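Local coordinates for protein novel Thermotoga maritima enzyme TM1112 (Thermotoga maritima, PDB 1O5U) that is of unknown function but has the cupin fold of small beta-barrel proteins and is probably an enzyme, at residues 41-46 and 86-91; 45-50 and 78-83; 55-60 and 93-98. All coordinates share one frame; numbering follows the deposited sequence. Where two conformers were deposited one is given.

Contact 1 of 3, residues 41-46 and 86-91; sequences SEFDWY and CRWKVL
Arg-87 reaches across from strand 86-90 to two acidic residues of strand 41-46, Glu-42 and Asp-44. Its CB lies near Asp-44 OD1, and CG meets both that oxygen and the backbone O of Phe-43. With CG anti to the backbone N (chi1 -173°) and the chain extended to NE, Arg-87 CD passes 3.3 Å from Asp-44 OD1. Arg-87 NE donates to Glu-42 OE2 at 3.1 Å, a salt bridge with the acceptor close to the guanidinium plane but the donor above the carboxylate plane. At the tip, Arg-87 NH1 binds Asp-44 OD1 at 3.0 Å, again in the guanidinium plane but well above that of the carboxylate, which is turned 80° from it; NH2 lies near Glu-42 CG. An alanine here would probably leave Asp-44 OD1 and Glu-42 OE2 without their shared guanidinium.

The backbones beneath are antiparallel neighbours in one sheet of the cupin barrel, strand 41-46 being one of its two outermost within the chain. Phe-43 and Trp-88 form a hydrogen-bonded pair, Phe-43 N to Trp-88 O at 2.9 Å and Trp-88 N to Phe-43 O at 2.8 Å. On the other face of the sheet from Arg-87, Trp-88 CB sits over the Phe-43 ring, 3.8 Å from its centroid in a CH-pi contact, while the two rings are slid apart and barely overlap. Val-90 CG2 approaches Phe-43 CE2 obliquely at 4.0 Å. Back on the charged face, Glu-42 OE1 rests against the extended chain of Lys-89, and a water donates to OE1 and weakly accepts from Lys-89 NZ.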
loop_
_atom_site.group_PDB
_atom_site.type_symbol
_atom_site.label_atom_id
_atom_site.label_comp_id
_atom_site.label_asym_id
_atom_site.label_seq_id
_atom_site.Cartn_x
_atom_site.Cartn_y
_atom_site.Cartn_z
ATOM N N SER A 41 12.400 7.330 2.752
ATOM C CA SER A 41 13.068 6.242 3.436
ATOM C C SER A 41 13.072 4.997 2.559
ATOM O O SER A 41 12.382 4.952 1.531
ATOM C CB SER A 41 12.368 5.927 4.765
ATOM O OG SER A 41 11.017 5.538 4.582
ATOM N N GLU A 42 13.818 3.983 2.987
ATOM C CA GLU A 42 13.875 2.666 2.305
ATOM C C GLU A 42 14.044 1.589 3.351
ATOM O O GLU A 42 14.896 1.733 4.217
ATOM C CB GLU A 42 15.038 2.616 1.299
ATOM C CG GLU A 42 14.996 1.409 0.339
ATOM C CD GLU A 42 15.925 1.514 -0.887
ATOM O OE1 GLU A 42 16.524 2.609 -1.164
ATOM O OE2 GLU A 42 16.028 0.493 -1.616
ATOM N N PHE A 43 13.208 0.545 3.309
ATOM C CA PHE A 43 13.171 -0.462 4.384
ATOM C C PHE A 43 12.482 -1.722 3.917
ATOM O O PHE A 43 11.586 -1.661 3.056
ATOM C CB PHE A 43 12.417 0.073 5.598
ATOM C CG PHE A 43 11.007 0.513 5.296
ATOM C CD1 PHE A 43 9.937 -0.370 5.332
ATOM C CD2 PHE A 43 10.746 1.821 4.938
ATOM C CE1 PHE A 43 8.649 0.069 5.037
ATOM C CE2 PHE A 43 9.475 2.234 4.641
ATOM C CZ PHE A 43 8.437 1.379 4.686
ATOM N N ASP A 44 12.899 -2.851 4.494
ATOM C CA ASP A 44 12.268 -4.147 4.219
ATOM C C ASP A 44 10.962 -4.266 4.992
ATOM O O ASP A 44 10.840 -3.729 6.073
ATOM C CB ASP A 44 13.187 -5.301 4.599
ATOM C CG ASP A 44 14.369 -5.446 3.663
ATOM O OD1 ASP A 44 14.340 -4.890 2.553
ATOM O OD2 ASP A 44 15.368 -6.128 3.961
ATOM N N TRP A 45 9.978 -4.943 4.418
ATOM C CA TRP A 45 8.728 -5.255 5.139
ATOM C C TRP A 45 8.334 -6.692 4.866
ATOM O O TRP A 45 8.603 -7.212 3.774
ATOM C CB TRP A 45 7.590 -4.322 4.704
ATOM C CG TRP A 45 6.459 -4.345 5.654
ATOM C CD1 TRP A 45 5.261 -4.940 5.500
ATOM C CD2 TRP A 45 6.450 -3.766 6.951
ATOM N NE1 TRP A 45 4.488 -4.777 6.629
ATOM C CE2 TRP A 45 5.208 -4.051 7.536
ATOM C CE3 TRP A 45 7.393 -3.029 7.698
ATOM C CZ2 TRP A 45 4.872 -3.627 8.816
ATOM C CZ3 TRP A 45 7.058 -2.635 8.975
ATOM C CH2 TRP A 45 5.825 -2.925 9.519
ATOM N N TYR A 46 7.734 -7.340 5.862
ATOM C CA TYR A 46 7.153 -8.677 5.731
ATOM C C TYR A 46 5.666 -8.646 6.141
ATOM O O TYR A 46 5.334 -8.164 7.194
ATOM C CB TYR A 46 7.840 -9.618 6.656
ATOM C CG TYR A 46 7.218 -10.966 6.660
ATOM C CD1 TYR A 46 7.426 -11.840 5.599
ATOM C CD2 TYR A 46 6.395 -11.373 7.717
ATOM C CE1 TYR A 46 6.862 -13.116 5.596
ATOM C CE2 TYR A 46 5.821 -12.647 7.719
ATOM C CZ TYR A 46 6.064 -13.521 6.657
ATOM O OH TYR A 46 5.515 -14.800 6.665
ATOM N N CYS A 86 9.217 -7.808 0.935
ATOM C CA CYS A 86 9.539 -6.817 -0.053
ATOM C C CYS A 86 10.314 -5.702 0.569
ATOM O O CYS A 86 10.559 -5.695 1.781
ATOM C CB CYS A 86 8.258 -6.266 -0.688
ATOM S SG CYS A 86 7.176 -5.410 0.472
ATOM N N ARG A 87 10.757 -4.783 -0.277
ATOM C CA ARG A 87 11.415 -3.570 0.184
ATOM C C ARG A 87 10.622 -2.408 -0.338
ATOM O O ARG A 87 10.260 -2.392 -1.511
ATOM C CB ARG A 87 12.826 -3.511 -0.355
ATOM C CG ARG A 87 13.663 -2.361 0.199
ATOM C CD ARG A 87 15.133 -2.681 0.171
ATOM N NE ARG A 87 15.971 -1.614 0.720
ATOM C CZ ARG A 87 16.386 -1.531 1.992
ATOM N NH1 ARG A 87 16.052 -2.435 2.885
ATOM N NH2 ARG A 87 17.146 -0.515 2.365
ATOM N N TRP A 88 10.300 -1.483 0.558
ATOM C CA TRP A 88 9.681 -0.215 0.253
ATOM C C TRP A 88 10.724 0.875 0.065
ATOM O O TRP A 88 11.634 1.024 0.895
ATOM C CB TRP A 88 8.750 0.221 1.406
ATOM C CG TRP A 88 7.365 -0.386 1.377
ATOM C CD1 TRP A 88 7.061 -1.693 1.223
ATOM C CD2 TRP A 88 6.121 0.302 1.531
ATOM N NE1 TRP A 88 5.696 -1.866 1.255
ATOM C CE2 TRP A 88 5.092 -0.659 1.452
ATOM C CE3 TRP A 88 5.762 1.630 1.765
ATOM C CZ2 TRP A 88 3.775 -0.323 1.522
ATOM C CZ3 TRP A 88 4.447 1.947 1.868
ATOM C CH2 TRP A 88 3.461 0.988 1.741
ATOM N N LYS A 89 10.589 1.652 -1.007
ATOM C CA LYS A 89 11.367 2.892 -1.186
ATOM C C LYS A 89 10.395 4.038 -1.298
ATOM O O LYS A 89 9.704 4.190 -2.331
ATOM C CB LYS A 89 12.232 2.821 -2.443
ATOM C CG LYS A 89 13.206 3.993 -2.540
ATOM C CD LYS A 89 14.211 3.834 -3.627
ATOM C CE LYS A 89 15.128 5.057 -3.648
ATOM N NZ LYS A 89 16.058 5.074 -4.824
ATOM N N VAL A 90 10.268 4.790 -0.220
ATOM C CA VAL A 90 9.298 5.864 -0.146
ATOM C C VAL A 90 9.951 7.096 -0.811
ATOM O O VAL A 90 10.929 7.640 -0.327
ATOM C CB VAL A 90 8.931 6.205 1.294
ATOM C CG1 VAL A 90 8.037 7.454 1.318
ATOM C CG2 VAL A 90 8.270 5.018 2.044
ATOM N N LEU A 91 9.449 7.486 -1.971
ATOM C CA LEU A 91 10.042 8.568 -2.746
ATOM C C LEU A 91 9.411 9.919 -2.413
ATOM O O LEU A 91 10.093 10.963 -2.444
ATOM C CB LEU A 91 9.830 8.276 -4.232
ATOM C CG LEU A 91 10.525 7.027 -4.777
ATOM C CD1 LEU A 91 10.071 6.790 -6.189
ATOM C CD2 LEU A 91 12.029 7.124 -4.701
HETATM O O HOH W 1 17.705 2.434 -3.657
#

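Contact 2 of 3, residues 45-50 and 78-83; sequences WYYDTN and VTFPKG
Tyr-47 and Phe-80 make the tightly packed part of this contact, their rings nearly parallel with planes 6° apart. The rings are slid so far that they barely overlap: Phe-80 CB, rather than its ring, lies over the centre of the Tyr-47 ring, 3.6 Å from the centroid in a CH-pi contact. In return Tyr-47 OH stands over the centre of the Phe-80 ring, and Tyr-47 CZ comes within 3.4 Å of Phe-80 CG. Each ring is covered on its other face as well, Tyr-47 by Trp-45 CD1 over its centre and Phe-80 by Val-78 CG1 toward its rim. Tyr-47 CG is anti to its carbonyl carbon, beside the backbone N (chi1 -71°). The Tyr-47 hydroxyl makes a weak hydrogen bond with Trp-88 NE1.

Both segments run off their strands here, 41-46 and 77-80, so the contact links strand ends and loops at one end of the cupin barrel. An unidentified molecule, probably from the crystallisation liquor, lies about 3 Å from the Tyr-47 side chain at the nearest atoms, consistent with a pocket there.

The outer side is looser and held by polar atoms. Gly-83 N donates to Tyr-47 O at 2.8 Å, nearly straight at 167°. Asn-50 OD1 accepts from Lys-82 N at 2.9 Å, with that donor above the amide plane. The chain of the exposed Lys-82 passes Asp-48 O, with Lys-82 CE 3.3 Å from it, and Tyr-46, also exposed, brings ring atom CE1 obliquely to within 3.7 Å of Gly-83 O.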
loop_
_atom_site.group_PDB
_atom_site.type_symbol
_atom_site.label_atom_id
_atom_site.label_comp_id
_atom_site.label_asym_id
_atom_site.label_seq_id
_atom_site.Cartn_x
_atom_site.Cartn_y
_atom_site.Cartn_z
ATOM N N TRP A 45 9.978 -4.943 4.418
ATOM C CA TRP A 45 8.728 -5.255 5.139
ATOM C C TRP A 45 8.334 -6.692 4.866
ATOM O O TRP A 45 8.603 -7.212 3.774
ATOM C CB TRP A 45 7.590 -4.322 4.704
ATOM C CG TRP A 45 6.459 -4.345 5.654
ATOM C CD1 TRP A 45 5.261 -4.940 5.500
ATOM C CD2 TRP A 45 6.450 -3.766 6.951
ATOM N NE1 TRP A 45 4.488 -4.777 6.629
ATOM C CE2 TRP A 45 5.208 -4.051 7.536
ATOM C CE3 TRP A 45 7.393 -3.029 7.698
ATOM C CZ2 TRP A 45 4.872 -3.627 8.816
ATOM C CZ3 TRP A 45 7.058 -2.635 8.975
ATOM C CH2 TRP A 45 5.825 -2.925 9.519
ATOM N N TYR A 46 7.734 -7.340 5.862
ATOM C CA TYR A 46 7.153 -8.677 5.731
ATOM C C TYR A 46 5.666 -8.646 6.141
ATOM O O TYR A 46 5.334 -8.164 7.194
ATOM C CB TYR A 46 7.840 -9.618 6.656
ATOM C CG TYR A 46 7.218 -10.966 6.660
ATOM C CD1 TYR A 46 7.426 -11.840 5.599
ATOM C CD2 TYR A 46 6.395 -11.373 7.717
ATOM C CE1 TYR A 46 6.862 -13.116 5.596
ATOM C CE2 TYR A 46 5.821 -12.647 7.719
ATOM C CZ TYR A 46 6.064 -13.521 6.657
ATOM O OH TYR A 46 5.515 -14.800 6.665
ATOM N N TYR A 47 4.785 -9.133 5.289
ATOM C CA TYR A 47 3.358 -9.062 5.532
ATOM C C TYR A 47 2.979 -10.327 6.289
ATOM O O TYR A 47 2.949 -11.408 5.720
ATOM C CB TYR A 47 2.614 -8.899 4.219
ATOM C CG TYR A 47 2.832 -7.527 3.651
ATOM C CD1 TYR A 47 3.846 -7.269 2.764
ATOM C CD2 TYR A 47 2.090 -6.460 4.107
ATOM C CE1 TYR A 47 4.058 -5.997 2.283
ATOM C CE2 TYR A 47 2.306 -5.195 3.625
ATOM C CZ TYR A 47 3.286 -4.970 2.733
ATOM O OH TYR A 47 3.519 -3.697 2.302
ATOM N N ASP A 48 2.775 -10.153 7.599
ATOM C CA ASP A 48 2.264 -11.177 8.537
ATOM C C ASP A 48 0.847 -11.617 8.198
ATOM O O ASP A 48 0.435 -12.774 8.480
ATOM C CB ASP A 48 2.169 -10.567 9.940
ATOM C CG ASP A 48 3.410 -10.733 10.745
ATOM O OD1 ASP A 48 4.393 -11.340 10.257
ATOM O OD2 ASP A 48 3.491 -10.288 11.915
ATOM N N THR A 49 0.078 -10.629 7.751
ATOM C CA THR A 49 -1.297 -10.780 7.293
ATOM C C THR A 49 -1.456 -10.247 5.862
ATOM O O THR A 49 -0.556 -9.620 5.297
ATOM C CB THR A 49 -2.253 -9.980 8.223
ATOM O OG1 THR A 49 -2.031 -8.581 8.035
ATOM C CG2 THR A 49 -1.946 -10.242 9.745
ATOM N N ASN A 50 -2.615 -10.510 5.276
ATOM C CA ASN A 50 -3.052 -9.761 4.105
ATOM C C ASN A 50 -3.251 -8.320 4.536
ATOM O O ASN A 50 -3.526 -8.041 5.686
ATOM C CB ASN A 50 -4.372 -10.311 3.542
ATOM C CG ASN A 50 -4.258 -11.707 2.994
ATOM O OD1 ASN A 50 -3.369 -12.027 2.200
ATOM N ND2 ASN A 50 -5.210 -12.565 3.380
ATOM N N VAL A 78 -4.301 -0.721 -2.910
ATOM C CA VAL A 78 -3.259 -1.745 -3.061
ATOM C C VAL A 78 -3.489 -2.886 -2.088
ATOM O O VAL A 78 -3.844 -2.643 -0.939
ATOM C CB VAL A 78 -1.853 -1.176 -2.795
ATOM C CG1 VAL A 78 -0.813 -2.239 -3.117
ATOM C CG2 VAL A 78 -1.685 0.120 -3.558
ATOM N N THR A 79 -3.344 -4.143 -2.555
ATOM C CA THR A 79 -3.478 -5.300 -1.676
ATOM C C THR A 79 -2.199 -6.103 -1.690
ATOM O O THR A 79 -1.756 -6.551 -2.750
ATOM C CB THR A 79 -4.686 -6.161 -2.069
ATOM O OG1 THR A 79 -5.873 -5.359 -1.999
ATOM C CG2 THR A 79 -4.917 -7.301 -1.063
ATOM N N PHE A 80 -1.629 -6.287 -0.492
ATOM C CA PHE A 80 -0.427 -7.070 -0.272
ATOM C C PHE A 80 -0.861 -8.409 0.338
ATOM O O PHE A 80 -1.629 -8.379 1.284
ATOM C CB PHE A 80 0.464 -6.350 0.725
ATOM C CG PHE A 80 0.932 -5.023 0.261
ATOM C CD1 PHE A 80 0.274 -3.861 0.644
ATOM C CD2 PHE A 80 2.020 -4.914 -0.584
ATOM C CE1 PHE A 80 0.733 -2.619 0.212
ATOM C CE2 PHE A 80 2.454 -3.664 -1.047
ATOM C CZ PHE A 80 1.788 -2.535 -0.641
ATOM N N PRO A 81 -0.375 -9.545 -0.178
ATOM C CA PRO A 81 -0.703 -10.872 0.355
ATOM C C PRO A 81 0.132 -11.276 1.538
ATOM O O PRO A 81 1.334 -10.963 1.616
ATOM C CB PRO A 81 -0.359 -11.814 -0.804
ATOM C CG PRO A 81 0.710 -11.145 -1.530
ATOM C CD PRO A 81 0.519 -9.649 -1.348
ATOM N N LYS A 82 -0.493 -12.025 2.429
ATOM C CA LYS A 82 0.216 -12.675 3.516
ATOM C C LYS A 82 1.452 -13.409 2.998
ATOM O O LYS A 82 1.400 -14.111 1.987
ATOM C CB LYS A 82 -0.714 -13.645 4.224
ATOM C CG LYS A 82 -0.124 -14.213 5.496
ATOM C CD LYS A 82 -1.172 -15.033 6.226
ATOM C CE LYS A 82 -0.585 -15.715 7.444
ATOM N NZ LYS A 82 -1.561 -15.615 8.580
ATOM N N GLY A 83 2.574 -13.232 3.693
ATOM C CA GLY A 83 3.799 -13.947 3.365
ATOM C C GLY A 83 4.723 -13.218 2.393
ATOM O O GLY A 83 5.821 -13.704 2.115
#

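Contact 3 of 3, residues 55-60 and 93-98; sequences ILEGKV and PVRKHY
The imidazole of His-97 is met obliquely by Leu-56, whose CD1 lies 3.5 Å from His-97 CD2 and also near NE2; ND1 is bound to the O of Trp-33. The other flat group, the Arg-95 guanidinium, has Glu-57 CG at an oblique approach and directs NH1 into a salt bridge with Glu-37, while its aliphatic CG packs against Leu-56 CD1 at 4.0 Å.

Along the backbone, Arg-95 O takes two donors, Leu-56 N at 2.8 Å and Glu-57 N at 3.2 Å, and Arg-95 N returns a bond to Glu-57 O at 3.0 Å. Two residues thus face one, and the register shifts by one after the Ile-55 and Lys-96 pair. Gly-58 follows, its CA 3.2 Å from Pro-93 O; a CB would clash with that oxygen and, at these backbone angles, with Glu-57 O. On the inner side Ile-55 CD1 touches Lys-96 CB at 3.9 Å. Lys-96 NZ is covalently linked to an unidentified group, probably from the crystallisation liquor, which may mark a pocket. The doubled residues facing Arg-95 are a classic beta bulge, set at the corner where the chain passes from one sheet of the cupin barrel to the other.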
loop_
_atom_site.group_PDB
_atom_site.type_symbol
_atom_site.label_atom_id
_atom_site.label_comp_id
_atom_site.label_asym_id
_atom_site.label_seq_id
_atom_site.Cartn_x
_atom_site.Cartn_y
_atom_site.Cartn_z
ATOM N N ILE A 55 -4.021 4.853 -0.652
ATOM C CA ILE A 55 -3.005 5.922 -0.591
ATOM C C ILE A 55 -3.624 7.322 -0.717
ATOM O O ILE A 55 -4.211 7.711 -1.767
ATOM C CB ILE A 55 -1.889 5.717 -1.666
ATOM C CG1 ILE A 55 -1.368 4.299 -1.723
ATOM C CG2 ILE A 55 -0.739 6.693 -1.492
ATOM C CD1 ILE A 55 -0.878 3.742 -0.426
ATOM N N LEU A 56 -3.484 8.090 0.372
ATOM C CA LEU A 56 -3.956 9.456 0.407
ATOM C C LEU A 56 -2.949 10.423 -0.202
ATOM O O LEU A 56 -3.318 11.391 -0.847
ATOM C CB LEU A 56 -4.273 9.874 1.868
ATOM C CG LEU A 56 -5.420 9.110 2.547
ATOM C CD1 LEU A 56 -5.580 9.526 3.987
ATOM C CD2 LEU A 56 -6.718 9.366 1.794
ATOM N N GLU A 57 -1.666 10.176 0.053
ATOM C CA GLU A 57 -0.579 10.984 -0.448
ATOM C C GLU A 57 0.649 10.120 -0.598
ATOM O O GLU A 57 0.826 9.166 0.137
ATOM C CB GLU A 57 -0.220 12.109 0.528
ATOM C CG GLU A 57 -1.333 13.078 0.872
ATOM C CD GLU A 57 -1.767 13.963 -0.314
ATOM O OE1 GLU A 57 -1.029 14.124 -1.313
ATOM O OE2 GLU A 57 -2.889 14.515 -0.229
ATOM N N GLY A 58 1.508 10.494 -1.538
ATOM C CA GLY A 58 2.833 9.902 -1.611
ATOM C C GLY A 58 3.094 9.038 -2.810
ATOM O O GLY A 58 2.273 8.973 -3.731
ATOM N N LYS A 59 4.260 8.442 -2.803
ATOM C CA LYS A 59 4.753 7.642 -3.943
ATOM C C LYS A 59 5.785 6.708 -3.381
ATOM O O LYS A 59 6.735 7.146 -2.701
ATOM C CB LYS A 59 5.386 8.492 -5.017
ATOM C CG LYS A 59 5.924 7.662 -6.219
ATOM C CD LYS A 59 6.551 8.496 -7.261
ATOM C CE LYS A 59 6.884 7.663 -8.455
ATOM N NZ LYS A 59 7.546 8.508 -9.571
ATOM N N VAL A 60 5.639 5.422 -3.693
ATOM C CA VAL A 60 6.514 4.383 -3.201
ATOM C C VAL A 60 6.846 3.428 -4.323
ATOM O O VAL A 60 5.961 3.114 -5.114
ATOM C CB VAL A 60 5.839 3.554 -2.097
ATOM C CG1 VAL A 60 6.817 2.584 -1.464
ATOM C CG2 VAL A 60 5.268 4.469 -1.031
ATOM N N PRO A 93 6.715 11.448 0.681
ATOM C CA PRO A 93 6.105 11.041 1.955
ATOM C C PRO A 93 4.708 10.476 1.807
ATOM O O PRO A 93 3.834 11.088 1.159
ATOM C CB PRO A 93 6.100 12.338 2.767
ATOM C CG PRO A 93 7.191 13.093 2.210
ATOM C CD PRO A 93 7.351 12.773 0.780
ATOM N N VAL A 94 4.484 9.338 2.455
ATOM C CA VAL A 94 3.255 8.541 2.259
ATOM C C VAL A 94 2.313 8.741 3.400
ATOM O O VAL A 94 2.760 8.871 4.540
ATOM C CB VAL A 94 3.502 7.070 1.855
ATOM C CG1 VAL A 94 4.267 7.034 0.602
ATOM C CG2 VAL A 94 4.217 6.282 2.876
ATOM N N ARG A 95 1.016 8.840 3.082
ATOM C CA ARG A 95 -0.093 8.775 4.047
ATOM C C ARG A 95 -1.113 7.816 3.490
ATOM O O ARG A 95 -1.508 7.916 2.336
ATOM C CB ARG A 95 -0.736 10.127 4.306
ATOM C CG ARG A 95 -1.852 10.085 5.271
ATOM C CD ARG A 95 -2.401 11.457 5.645
ATOM N NE ARG A 95 -1.362 12.319 6.163
ATOM C CZ ARG A 95 -1.187 13.581 5.848
ATOM N NH1 ARG A 95 -0.171 14.230 6.377
ATOM N NH2 ARG A 95 -2.000 14.210 5.013
ATOM N N LYS A 96 -1.532 6.845 4.289
ATOM C CA LYS A 96 -2.485 5.851 3.799
ATOM C C LYS A 96 -3.419 5.392 4.881
ATOM O O LYS A 96 -3.088 5.462 6.100
ATOM C CB LYS A 96 -1.733 4.649 3.220
ATOM C CG LYS A 96 -1.004 3.855 4.202
ATOM C CD LYS A 96 -0.076 2.823 3.560
ATOM C CE LYS A 96 0.105 1.646 4.510
ATOM N NZ LYS A 96 0.643 0.465 3.745
ATOM N N HIS A 97 -4.599 4.950 4.447
ATOM C CA HIS A 97 -5.517 4.135 5.277
ATOM C C HIS A 97 -5.163 2.657 5.040
ATOM O O HIS A 97 -4.852 2.280 3.892
ATOM C CB HIS A 97 -6.986 4.396 4.874
ATOM C CG HIS A 97 -7.548 5.683 5.399
ATOM N ND1 HIS A 97 -7.999 5.817 6.695
ATOM C CD2 HIS A 97 -7.769 6.880 4.797
ATOM C CE1 HIS A 97 -8.423 7.057 6.893
ATOM N NE2 HIS A 97 -8.307 7.725 5.749
ATOM N N TYR A 98 -5.208 1.819 6.088
ATOM C CA TYR A 98 -4.823 0.410 5.942
ATOM C C TYR A 98 -5.719 -0.506 6.739
ATOM O O TYR A 98 -6.236 -0.128 7.783
ATOM C CB TYR A 98 -3.332 0.171 6.263
ATOM C CG TYR A 98 -3.028 0.271 7.721
ATOM C CD1 TYR A 98 -3.110 -0.842 8.559
ATOM C CD2 TYR A 98 -2.735 1.488 8.295
ATOM C CE1 TYR A 98 -2.860 -0.718 9.942
ATOM C CE2 TYR A 98 -2.478 1.609 9.640
ATOM C CZ TYR A 98 -2.542 0.533 10.465
ATOM O OH TYR A 98 -2.299 0.719 11.833
#

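Overall arrangement
All three contacts reach the sheet that holds strand 85-90, and contacts 2 and 3 also reach the five-stranded one, through strands 77-80 and 93-100. Contacts 1 and 2 share Trp-45 and Tyr-46. Contact 1 is a regular antiparallel pairing at a sheet edge, with salt bridges on one face and aromatics on the other; contact 2 joins loops and strand ends. Both are partly buried, with exposed charged or polar residues on their outer sides. Contact 3, closest to the chain's centre, is a bulged corner with more buried residues. Trp-88 ties them together: Trp-88 CZ2 lies 3.7 Å from Phe-80 CZ of contact 2, and Trp-88 CH2 3.5 Å from Lys-96 NZ of contact 3.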